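Glutathione S-transferase (Burkholderia xenovorans, PDB 2DSA) binds glutathione and, as a bacterial glutathione transferase, reductively dechlorinates metabolites formed from polychlorinated biphenyls. Local coordinates at residues Asn99-Ser102 against Ser103-Lys107; Ile156-Phe159 against Val160-Trp164. All blocks are in the same frame, centred on the assembly; numbering follows the deposited sequence.

Contact 1: Asn99-Ser102 against Ser103-Lys107. With GSH (glutathione), chain E; GSH (glutathione), chain G; HPX ((2Z,4E)-2-hydroxy-6-oxo-6-phenylhexa-2,4-dienoic acid), chain F.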
ATOM      1  N   ASN A  99       4.172   1.843   0.935  1.00 29.04           N
ATOM      2  CA  ASN A  99       3.269   1.380  -0.108  1.00 29.87           C
ATOM      3  C   ASN A  99       3.979   0.574  -1.204  1.00 30.25           C
ATOM      4  O   ASN A  99       3.403  -0.378  -1.732  1.00 30.21           O
ATOM      5  CB  ASN A  99       2.479   2.529  -0.742  1.00 29.77           C
ATOM      6  CG  ASN A  99       1.257   2.035  -1.467  1.00 30.88           C
ATOM      7  OD1 ASN A  99       0.280   1.674  -0.833  1.00 31.27           O
ATOM      8  ND2 ASN A  99       1.315   1.977  -2.812  1.00 32.17           N
ATOM      9  N   PHE A 100       5.205   0.988  -1.546  1.00 30.54           N
ATOM     10  CA  PHE A 100       6.103   0.223  -2.409  1.00 31.19           C
ATOM     11  C   PHE A 100       6.368  -1.199  -1.909  1.00 31.29           C
ATOM     12  O   PHE A 100       6.234  -2.171  -2.664  1.00 31.55           O
ATOM     13  CB  PHE A 100       7.437   0.947  -2.606  1.00 30.78           C
ATOM     14  CG  PHE A 100       8.362   0.252  -3.577  1.00 33.11           C
ATOM     15  CD1 PHE A 100       8.353   0.592  -4.933  1.00 33.84           C
ATOM     16  CD2 PHE A 100       9.239  -0.756  -3.143  1.00 33.57           C
ATOM     17  CE1 PHE A 100       9.196  -0.041  -5.833  1.00 33.68           C
ATOM     18  CE2 PHE A 100      10.086  -1.397  -4.031  1.00 33.02           C
ATOM     19  CZ  PHE A 100      10.074  -1.043  -5.380  1.00 33.22           C
ATOM     20  N   ILE A 101       6.749  -1.328  -0.643  1.00 31.31           N
ATOM     21  CA  ILE A 101       7.035  -2.648  -0.092  1.00 31.30           C
ATOM     22  C   ILE A 101       5.785  -3.521  -0.167  1.00 31.83           C
ATOM     23  O   ILE A 101       5.849  -4.687  -0.568  1.00 31.97           O
ATOM     24  CB  ILE A 101       7.641  -2.582   1.332  1.00 30.95           C
ATOM     25  CG1 ILE A 101       8.979  -1.852   1.298  1.00 30.40           C
ATOM     26  CG2 ILE A 101       7.835  -3.984   1.897  1.00 31.80           C
ATOM     27  CD1 ILE A 101       9.365  -1.150   2.582  1.00 30.49           C
ATOM     28  N   SER A 102       4.648  -2.939   0.182  1.00 31.94           N
ATOM     29  CA  SER A 102       3.378  -3.659   0.210  1.00 32.51           C
ATOM     30  C   SER A 102       2.871  -4.107  -1.177  1.00 32.49           C
ATOM     31  O   SER A 102       2.533  -5.277  -1.370  1.00 31.61           O
ATOM     32  CB  SER A 102       2.321  -2.796   0.903  1.00 32.13           C
ATOM     33  OG  SER A 102       1.023  -3.315   0.704  1.00 34.03           O
ATOM     34  N   SER A 103       2.803  -3.162  -2.117  1.00 32.56           N
ATOM     35  CA  SER A 103       2.173  -3.408  -3.421  1.00 33.28           C
ATOM     36  C   SER A 103       3.148  -3.983  -4.454  1.00 34.33           C
ATOM     37  O   SER A 103       2.739  -4.738  -5.342  1.00 35.32           O
ATOM     38  CB  SER A 103       1.549  -2.130  -3.969  1.00 32.97           C
ATOM     39  OG  SER A 103       2.559  -1.163  -4.262  1.00 31.93           O
ATOM     40  N   GLU A 104       4.425  -3.627  -4.329  1.00 35.03           N
ATOM     41  CA  GLU A 104       5.436  -3.963  -5.323  1.00 35.27           C
ATOM     42  C   GLU A 104       6.318  -5.135  -4.911  1.00 35.94           C
ATOM     43  O   GLU A 104       6.960  -5.749  -5.762  1.00 36.49           O
ATOM     44  CB  GLU A 104       6.311  -2.738  -5.652  1.00 35.14           C
ATOM     45  CG  GLU A 104       5.530  -1.483  -6.177  1.00 34.86           C
ATOM     46  CD  GLU A 104       4.749  -1.747  -7.465  1.00 36.29           C
ATOM     47  OE1 GLU A 104       3.680  -1.127  -7.671  1.00 35.74           O
ATOM     48  OE2 GLU A 104       5.201  -2.589  -8.275  1.00 35.99           O
ATOM     49  N   LEU A 105       6.379  -5.435  -3.616  1.00 35.42           N
ATOM     50  CA  LEU A 105       7.233  -6.519  -3.147  1.00 35.38           C
ATOM     51  C   LEU A 105       6.407  -7.631  -2.509  1.00 35.80           C
ATOM     52  O   LEU A 105       6.321  -8.739  -3.044  1.00 35.61           O
ATOM     53  CB  LEU A 105       8.318  -6.003  -2.193  1.00 35.13           C
ATOM     54  CG  LEU A 105       9.433  -5.102  -2.722  1.00 35.27           C
ATOM     55  CD1 LEU A 105      10.398  -4.744  -1.591  1.00 33.32           C
ATOM     56  CD2 LEU A 105      10.203  -5.758  -3.898  1.00 35.09           C
ATOM     57  N   HIS A 106       5.769  -7.306  -1.385  1.00 36.08           N
ATOM     58  CA  HIS A 106       4.954  -8.244  -0.600  1.00 36.49           C
ATOM     59  C   HIS A 106       3.935  -8.970  -1.476  1.00 36.84           C
ATOM     60  O   HIS A 106       3.870 -10.191  -1.460  1.00 36.59           O
ATOM     61  CB  HIS A 106       4.275  -7.472   0.552  1.00 35.73           C
ATOM     62  CG  HIS A 106       3.339  -8.284   1.404  1.00 37.00           C
ATOM     63  ND1 HIS A 106       2.923  -7.853   2.649  1.00 35.50           N
ATOM     64  CD2 HIS A 106       2.722  -9.474   1.195  1.00 35.94           C
ATOM     65  CE1 HIS A 106       2.099  -8.744   3.169  1.00 35.96           C
ATOM     66  NE2 HIS A 106       1.966  -9.740   2.310  1.00 37.44           N
ATOM     67  N   LYS A 107       3.149  -8.219  -2.238  1.00 37.95           N
ATOM     68  CA  LYS A 107       2.077  -8.799  -3.043  1.00 39.64           C
ATOM     69  C   LYS A 107       2.554  -9.701  -4.188  1.00 40.47           C
ATOM     70  O   LYS A 107       1.767 -10.508  -4.707  1.00 40.67           O
ATOM     71  CB  LYS A 107       1.139  -7.707  -3.568  1.00 39.65           C
ATOM     72  CG  LYS A 107       0.146  -7.231  -2.522  1.00 41.26           C
ATOM     73  CD  LYS A 107      -0.885  -8.304  -2.212  1.00 42.76           C
ATOM     74  CE  LYS A 107      -1.237  -8.329  -0.737  1.00 44.31           C
ATOM     75  NZ  LYS A 107      -2.361  -9.277  -0.485  1.00 45.70           N
TER
HETATM   76  N1  GSH E1224      -3.054  -5.991   2.429  1.00 29.78           N
HETATM   77  CA1 GSH E1224      -2.636  -6.769   3.603  1.00 32.53           C
HETATM   78  C1  GSH E1224      -1.636  -6.004   4.425  1.00 34.19           C
HETATM   79  O11 GSH E1224      -0.765  -5.298   3.861  1.00 34.07           O
HETATM   80  O12 GSH E1224      -1.645  -6.081   5.682  1.00 35.23           O
HETATM   81  CB1 GSH E1224      -1.995  -8.104   3.242  1.00 32.05           C
HETATM   82  CG1 GSH E1224      -1.768  -8.953   4.504  1.00 32.91           C
HETATM   83  CD1 GSH E1224      -1.419 -10.363   4.115  1.00 33.10           C
HETATM   84  OE1 GSH E1224      -1.313 -10.640   2.757  1.00 33.87           O
HETATM   85  N2  GSH E1224      -1.224 -11.265   5.081  1.00 34.22           N
HETATM   86  CA2 GSH E1224      -0.928 -12.671   4.855  1.00 36.65           C
HETATM   87  C2  GSH E1224      -2.036 -13.556   5.328  1.00 37.88           C
HETATM   88  O2  GSH E1224      -2.605 -13.366   6.584  1.00 36.65           O
HETATM   89  CB2 GSH E1224       0.351 -13.105   5.570  1.00 35.30           C
HETATM   90  SG2 GSH E1224       1.770 -12.203   4.918  1.00 37.38           S
HETATM   91  N3  GSH E1224      -2.439 -14.514   4.516  1.00 40.61           N
HETATM   92  CA3 GSH E1224      -3.676 -14.385   3.760  1.00 48.29           C
HETATM   93  C3  GSH E1224      -4.613 -15.434   4.258  1.00 51.05           C
HETATM   94  O31 GSH E1224      -4.263 -16.081   5.272  1.00 53.87           O
HETATM   95  O32 GSH E1224      -5.706 -15.660   3.691  1.00 53.05           O
HETATM   96  N1  GSH G2224       2.567   0.949  -6.498  1.00 34.67           N
HETATM   97  CA1 GSH G2224       2.348   1.997  -7.473  1.00 36.84           C
HETATM   98  C1  GSH G2224       1.426   3.011  -6.879  1.00 36.34           C
HETATM   99  O11 GSH G2224       1.587   4.205  -7.169  1.00 36.39           O
HETATM  100  O12 GSH G2224       0.485   2.669  -6.111  1.00 36.29           O
HETATM  101  CB1 GSH G2224       1.692   1.419  -8.721  1.00 37.48           C
HETATM  102  CG1 GSH G2224       1.560   2.451  -9.836  1.00 38.11           C
HETATM  103  CD1 GSH G2224       0.950   1.818 -11.066  1.00 41.84           C
HETATM  104  OE1 GSH G2224       0.518   0.483 -11.031  1.00 42.07           O
HETATM  105  N2  GSH G2224       0.820   2.584 -12.155  1.00 43.64           N
HETATM  106  CA2 GSH G2224       0.400   2.063 -13.448  1.00 45.01           C
HETATM  107  C2  GSH G2224       1.473   2.302 -14.477  1.00 46.25           C
HETATM  108  O2  GSH G2224       2.167   3.526 -14.538  1.00 44.19           O
HETATM  109  CB2 GSH G2224      -0.878   2.745 -13.932  1.00 45.47           C
HETATM  110  SG2 GSH G2224      -2.381   2.435 -12.959  1.00 45.54           S
HETATM  111  N3  GSH G2224       1.739   1.317 -15.328  1.00 50.21           N
HETATM  112  CA3 GSH G2224       2.616   0.221 -14.961  1.00 54.03           C
HETATM  113  C3  GSH G2224       3.999   0.337 -15.534  1.00 55.31           C
HETATM  114  O31 GSH G2224       4.996   0.039 -14.828  1.00 56.76           O
HETATM  115  O32 GSH G2224       4.147   0.719 -16.718  1.00 56.04           O
HETATM  116  CB3 HPX F1225       7.193 -18.232   7.260  0.50 39.45           C
HETATM  117  CB4 HPX F1225       8.206 -18.086   6.315  0.50 40.28           C
HETATM  118  CB5 HPX F1225       7.948 -17.423   5.113  0.50 40.07           C
HETATM  119  CB6 HPX F1225       6.679 -16.905   4.869  0.50 39.39           C
HETATM  120  CB1 HPX F1225       5.670 -17.050   5.811  0.50 39.30           C
HETATM  121  CB2 HPX F1225       5.927 -17.714   7.006  0.50 39.03           C
HETATM  122  CA6 HPX F1225       4.299 -16.506   5.547  0.50 39.54           C
HETATM  123  OA4 HPX F1225       3.346 -16.978   6.149  0.50 40.30           O
HETATM  124  CA5 HPX F1225       4.071 -15.423   4.574  0.50 39.08           C
HETATM  125  CA4 HPX F1225       3.004 -15.522   3.791  0.50 39.47           C
HETATM  126  CA3 HPX F1225       2.674 -14.488   2.799  0.50 39.91           C
HETATM  127  CA2 HPX F1225       1.459 -14.423   2.239  0.50 40.22           C
HETATM  128  OA3 HPX F1225       0.479 -15.277   2.512  0.50 40.23           O
HETATM  129  CA1 HPX F1225       1.190 -13.373   1.288  0.50 40.46           C
HETATM  130  OA2 HPX F1225       0.008 -13.172   0.934  0.50 41.41           O
HETATM  131  OA1 HPX F1225       2.154 -12.705   0.870  0.50 40.90           O
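The carbonyl oxygen of Asn99 is gripped twice by Ser103. Ser103 N donates to Asn99 O at 2.9 Å in the ordinary helical bond, and Ser103 OG adds a second hydrogen bond of 2.8 Å to the same oxygen. The two donors come from opposite faces of the carbonyl plane. What brings the hydroxyl back to the preceding turn is its first torsion: OG stands between the backbone N and the carbonyl carbon (chi1 66°), close over the helix backbone.

Beyond this point the backbone bonding changes. Glu104 N still binds Phe100 O four residues back, but His106 N reaches Ile101 O at 2.7 Å, almost straight at 174°, and Lys107 N reaches Ser102 O at 3.1 Å. These steps of five residues mark a pi-type widening within helix 89-109, the long helix of the transferase C-terminal domain that lines the active site and faces the second subunit.

Apolar contact runs along another side of the helix. Glu104 lays CB over the centre of the Phe100 ring, 3.9 Å from the centroid, as a CH-pi contact, the two side chains crossing at about a right angle. Leu105 CG meets the same ring obliquely at CE2.

Polar ends lead to the ligands. Glu104, its chain bent at chi2, accepts a hydrogen bond of 2.6 Å at OE1 from N1 of the chain G glutathione, the one held in the site of the second subunit, and OE1 also forms a salt bridge with Lys107 of that subunit. Lys107 returns the pairing with Glu104 of the second subunit. His106, whose ND1 is hydrogen-bonded to the Tyr157 hydroxyl, places CD2 3.3 Å from OA1 of the dienoic acid, which meets the imidazole at its edge near the ring plane.

Contact 2: Ile156-Phe159 against Val160-Trp164; sequences IYLF and VVLGW. With HPX ((2Z,4E)-2-hydroxy-6-oxo-6-phenylhexa-2,4-dienoic acid), chain F.
Tyr157 and Val161 meet one helical turn apart: the valine methyl CG2 approaches the phenol ring obliquely, 3.9 Å from Tyr157 CE1. In Val161 it is CG1 that stands anti to the backbone N (chi1 173°), which leaves CG2 beside that N and facing the previous turn.

The indole of Trp164 is a flat wall between helix and ligand. Over one face, offset toward the rim, lie Val160 O, 3.5 Å above the ring plane, and Val161 CA. The opposite face carries the dienoic acid, whose CB6 comes within 3.5 Å of Trp164 CD1, while CA5 of the linker sits toward the rim. NE1 is hydrogen-bonded to Gly8 O, and His106 and Phe113 pack edge-to-face with the indole.

On a further side of the helix, Leu158 CD1 touches Leu162 CG at 3.9 Å. Helix 176-186 receives this pair through Phe181, whereas Val160 packs against helix 12-21 of the thioredoxin-like N-terminal domain. Helix 153-163 is thus a central member of the helical C-terminal domain, with neighbours on several sides.

Its backbone follows the regular four-residue pattern: Val161 N bonds to Tyr157 O at 175° and Leu162 N to Leu158 O at 2.8 Å. Trp164 N binds Val161 O at 3.0 Å, only three residues back. The indole face thus offers an apolar surface to the phenyl ring and adjoining unsaturated chain of the bound acid, while the bond from NE1 to Gly8 O probably limits swinging of the indole.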
ATOM      1  N   ILE A 156      12.010  -2.056   8.585  1.00 30.96           N
ATOM      2  CA  ILE A 156      11.506  -3.230   9.292  1.00 30.85           C
ATOM      3  C   ILE A 156      10.600  -4.042   8.371  1.00 30.75           C
ATOM      4  O   ILE A 156      10.728  -5.255   8.285  1.00 30.68           O
ATOM      5  CB  ILE A 156      10.753  -2.836  10.599  1.00 30.32           C
ATOM      6  CG1 ILE A 156      11.725  -2.216  11.604  1.00 30.75           C
ATOM      7  CG2 ILE A 156      10.070  -4.037  11.204  1.00 29.66           C
ATOM      8  CD1 ILE A 156      11.057  -1.382  12.700  1.00 30.68           C
ATOM      9  N   TYR A 157       9.696  -3.360   7.671  1.00 31.20           N
ATOM     10  CA  TYR A 157       8.816  -4.030   6.737  1.00 31.40           C
ATOM     11  C   TYR A 157       9.661  -4.701   5.641  1.00 31.83           C
ATOM     12  O   TYR A 157       9.478  -5.886   5.359  1.00 31.53           O
ATOM     13  CB  TYR A 157       7.805  -3.035   6.166  1.00 31.06           C
ATOM     14  CG  TYR A 157       6.657  -3.620   5.376  1.00 30.18           C
ATOM     15  CD1 TYR A 157       6.342  -4.978   5.448  1.00 30.94           C
ATOM     16  CD2 TYR A 157       5.853  -2.802   4.590  1.00 29.77           C
ATOM     17  CE1 TYR A 157       5.281  -5.505   4.733  1.00 29.98           C
ATOM     18  CE2 TYR A 157       4.781  -3.321   3.873  1.00 30.05           C
ATOM     19  CZ  TYR A 157       4.509  -4.673   3.946  1.00 30.26           C
ATOM     20  OH  TYR A 157       3.461  -5.201   3.249  1.00 31.28           O
ATOM     21  N   LEU A 158      10.590  -3.955   5.045  1.00 32.34           N
ATOM     22  CA  LEU A 158      11.478  -4.516   3.999  1.00 32.78           C
ATOM     23  C   LEU A 158      12.235  -5.756   4.473  1.00 32.99           C
ATOM     24  O   LEU A 158      12.258  -6.787   3.786  1.00 33.05           O
ATOM     25  CB  LEU A 158      12.463  -3.462   3.476  1.00 32.76           C
ATOM     26  CG  LEU A 158      13.465  -3.909   2.394  1.00 32.31           C
ATOM     27  CD1 LEU A 158      12.757  -4.448   1.137  1.00 29.47           C
ATOM     28  CD2 LEU A 158      14.375  -2.750   2.033  1.00 32.95           C
ATOM     29  N   PHE A 159      12.827  -5.662   5.658  1.00 33.35           N
ATOM     30  CA  PHE A 159      13.555  -6.776   6.253  1.00 33.80           C
ATOM     31  C   PHE A 159      12.722  -8.059   6.349  1.00 34.12           C
ATOM     32  O   PHE A 159      13.229  -9.163   6.111  1.00 34.54           O
ATOM     33  CB  PHE A 159      14.075  -6.368   7.635  1.00 34.10           C
ATOM     34  CG  PHE A 159      14.658  -7.500   8.417  1.00 34.46           C
ATOM     35  CD1 PHE A 159      16.011  -7.824   8.294  1.00 35.51           C
ATOM     36  CD2 PHE A 159      13.856  -8.254   9.285  1.00 34.65           C
ATOM     37  CE1 PHE A 159      16.548  -8.880   9.008  1.00 33.43           C
ATOM     38  CE2 PHE A 159      14.394  -9.306  10.012  1.00 33.59           C
ATOM     39  CZ  PHE A 159      15.731  -9.618   9.880  1.00 33.73           C
ATOM     40  N   VAL A 160      11.441  -7.918   6.682  1.00 34.17           N
ATOM     41  CA  VAL A 160      10.569  -9.076   6.851  1.00 34.17           C
ATOM     42  C   VAL A 160      10.250  -9.757   5.505  1.00 34.72           C
ATOM     43  O   VAL A 160      10.343 -10.982   5.382  1.00 34.69           O
ATOM     44  CB  VAL A 160       9.283  -8.708   7.620  1.00 33.86           C
ATOM     45  CG1 VAL A 160       8.224  -9.828   7.522  1.00 33.40           C
ATOM     46  CG2 VAL A 160       9.616  -8.382   9.093  1.00 33.89           C
ATOM     47  N   VAL A 161       9.860  -8.952   4.521  1.00 35.18           N
ATOM     48  CA  VAL A 161       9.620  -9.421   3.163  1.00 35.51           C
ATOM     49  C   VAL A 161      10.894 -10.064   2.591  1.00 35.88           C
ATOM     50  O   VAL A 161      10.831 -11.149   2.045  1.00 36.22           O
ATOM     51  CB  VAL A 161       9.073  -8.280   2.240  1.00 35.43           C
ATOM     52  CG1 VAL A 161       8.983  -8.741   0.773  1.00 34.40           C
ATOM     53  CG2 VAL A 161       7.692  -7.782   2.723  1.00 35.52           C
ATOM     54  N   LEU A 162      12.045  -9.415   2.738  1.00 37.14           N
ATOM     55  CA  LEU A 162      13.312 -10.022   2.287  1.00 38.37           C
ATOM     56  C   LEU A 162      13.590 -11.395   2.907  1.00 39.70           C
ATOM     57  O   LEU A 162      14.109 -12.290   2.232  1.00 40.08           O
ATOM     58  CB  LEU A 162      14.504  -9.088   2.478  1.00 37.59           C
ATOM     59  CG  LEU A 162      14.586  -7.834   1.602  1.00 36.75           C
ATOM     60  CD1 LEU A 162      15.839  -7.032   1.970  1.00 35.41           C
ATOM     61  CD2 LEU A 162      14.537  -8.153   0.098  1.00 33.85           C
ATOM     62  N   GLY A 163      13.226 -11.554   4.179  1.00 40.94           N
ATOM     63  CA  GLY A 163      13.382 -12.814   4.893  1.00 42.26           C
ATOM     64  C   GLY A 163      12.621 -13.976   4.274  1.00 43.20           C
ATOM     65  O   GLY A 163      12.955 -15.137   4.499  1.00 44.34           O
ATOM     66  N   TRP A 164      11.613 -13.676   3.474  1.00 43.76           N
ATOM     67  CA  TRP A 164      10.826 -14.722   2.830  1.00 44.59           C
ATOM     68  C   TRP A 164      11.550 -15.427   1.691  1.00 45.59           C
ATOM     69  O   TRP A 164      11.128 -16.497   1.253  1.00 45.48           O
ATOM     70  CB  TRP A 164       9.528 -14.149   2.286  1.00 43.42           C
ATOM     71  CG  TRP A 164       8.586 -13.680   3.324  1.00 43.23           C
ATOM     72  CD1 TRP A 164       8.593 -14.002   4.651  1.00 41.54           C
ATOM     73  CD2 TRP A 164       7.462 -12.822   3.117  1.00 40.43           C
ATOM     74  NE1 TRP A 164       7.552 -13.380   5.288  1.00 42.55           N
ATOM     75  CE2 TRP A 164       6.836 -12.651   4.372  1.00 41.58           C
ATOM     76  CE3 TRP A 164       6.921 -12.180   1.991  1.00 39.75           C
ATOM     77  CZ2 TRP A 164       5.692 -11.857   4.541  1.00 41.08           C
ATOM     78  CZ3 TRP A 164       5.785 -11.388   2.152  1.00 41.86           C
ATOM     79  CH2 TRP A 164       5.183 -11.233   3.430  1.00 41.86           C
TER
HETATM   80  CB3 HPX F1225       7.193 -18.232   7.260  0.50 39.45           C
HETATM   81  CB4 HPX F1225       8.206 -18.086   6.315  0.50 40.28           C
HETATM   82  CB5 HPX F1225       7.948 -17.423   5.113  0.50 40.07           C
HETATM   83  CB6 HPX F1225       6.679 -16.905   4.869  0.50 39.39           C
HETATM   84  CB1 HPX F1225       5.670 -17.050   5.811  0.50 39.30           C
HETATM   85  CB2 HPX F1225       5.927 -17.714   7.006  0.50 39.03           C
HETATM   86  CA6 HPX F1225       4.299 -16.506   5.547  0.50 39.54           C
HETATM   87  OA4 HPX F1225       3.346 -16.978   6.149  0.50 40.30           O
HETATM   88  CA5 HPX F1225       4.071 -15.423   4.574  0.50 39.08           C
HETATM   89  CA4 HPX F1225       3.004 -15.522   3.791  0.50 39.47           C
HETATM   90  CA3 HPX F1225       2.674 -14.488   2.799  0.50 39.91           C
HETATM   91  CA2 HPX F1225       1.459 -14.423   2.239  0.50 40.22           C
HETATM   92  OA3 HPX F1225       0.479 -15.277   2.512  0.50 40.23           O
HETATM   93  CA1 HPX F1225       1.190 -13.373   1.288  0.50 40.46           C
HETATM   94  OA2 HPX F1225       0.008 -13.172   0.934  0.50 41.41           O
HETATM   95  OA1 HPX F1225       2.154 -12.705   0.870  0.50 40.90           O

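In the fold
Contact 1 comes first along the chain, on helix 89-109, and contact 2 follows on helix 153-163; both belong to the helical C-terminal domain, and their centres are about 11 Å apart. The two helices pack directly: Ile101 CG2 lies 3.5 Å from Tyr157 CD2, and Leu105 CD1 is 3.6 Å from Leu158 CD1, with the His106-Tyr157 bond beside them. Residues 99-107 also face the second subunit and its glutathione, whereas no other protein chain touches residues 156-164, which lie nearer the centre of their own chain. Helix 89-109 therefore links the subunit interface to the pocket of the bound dienoic acid, and residues 156-164 add the Trp164 wall to that pocket.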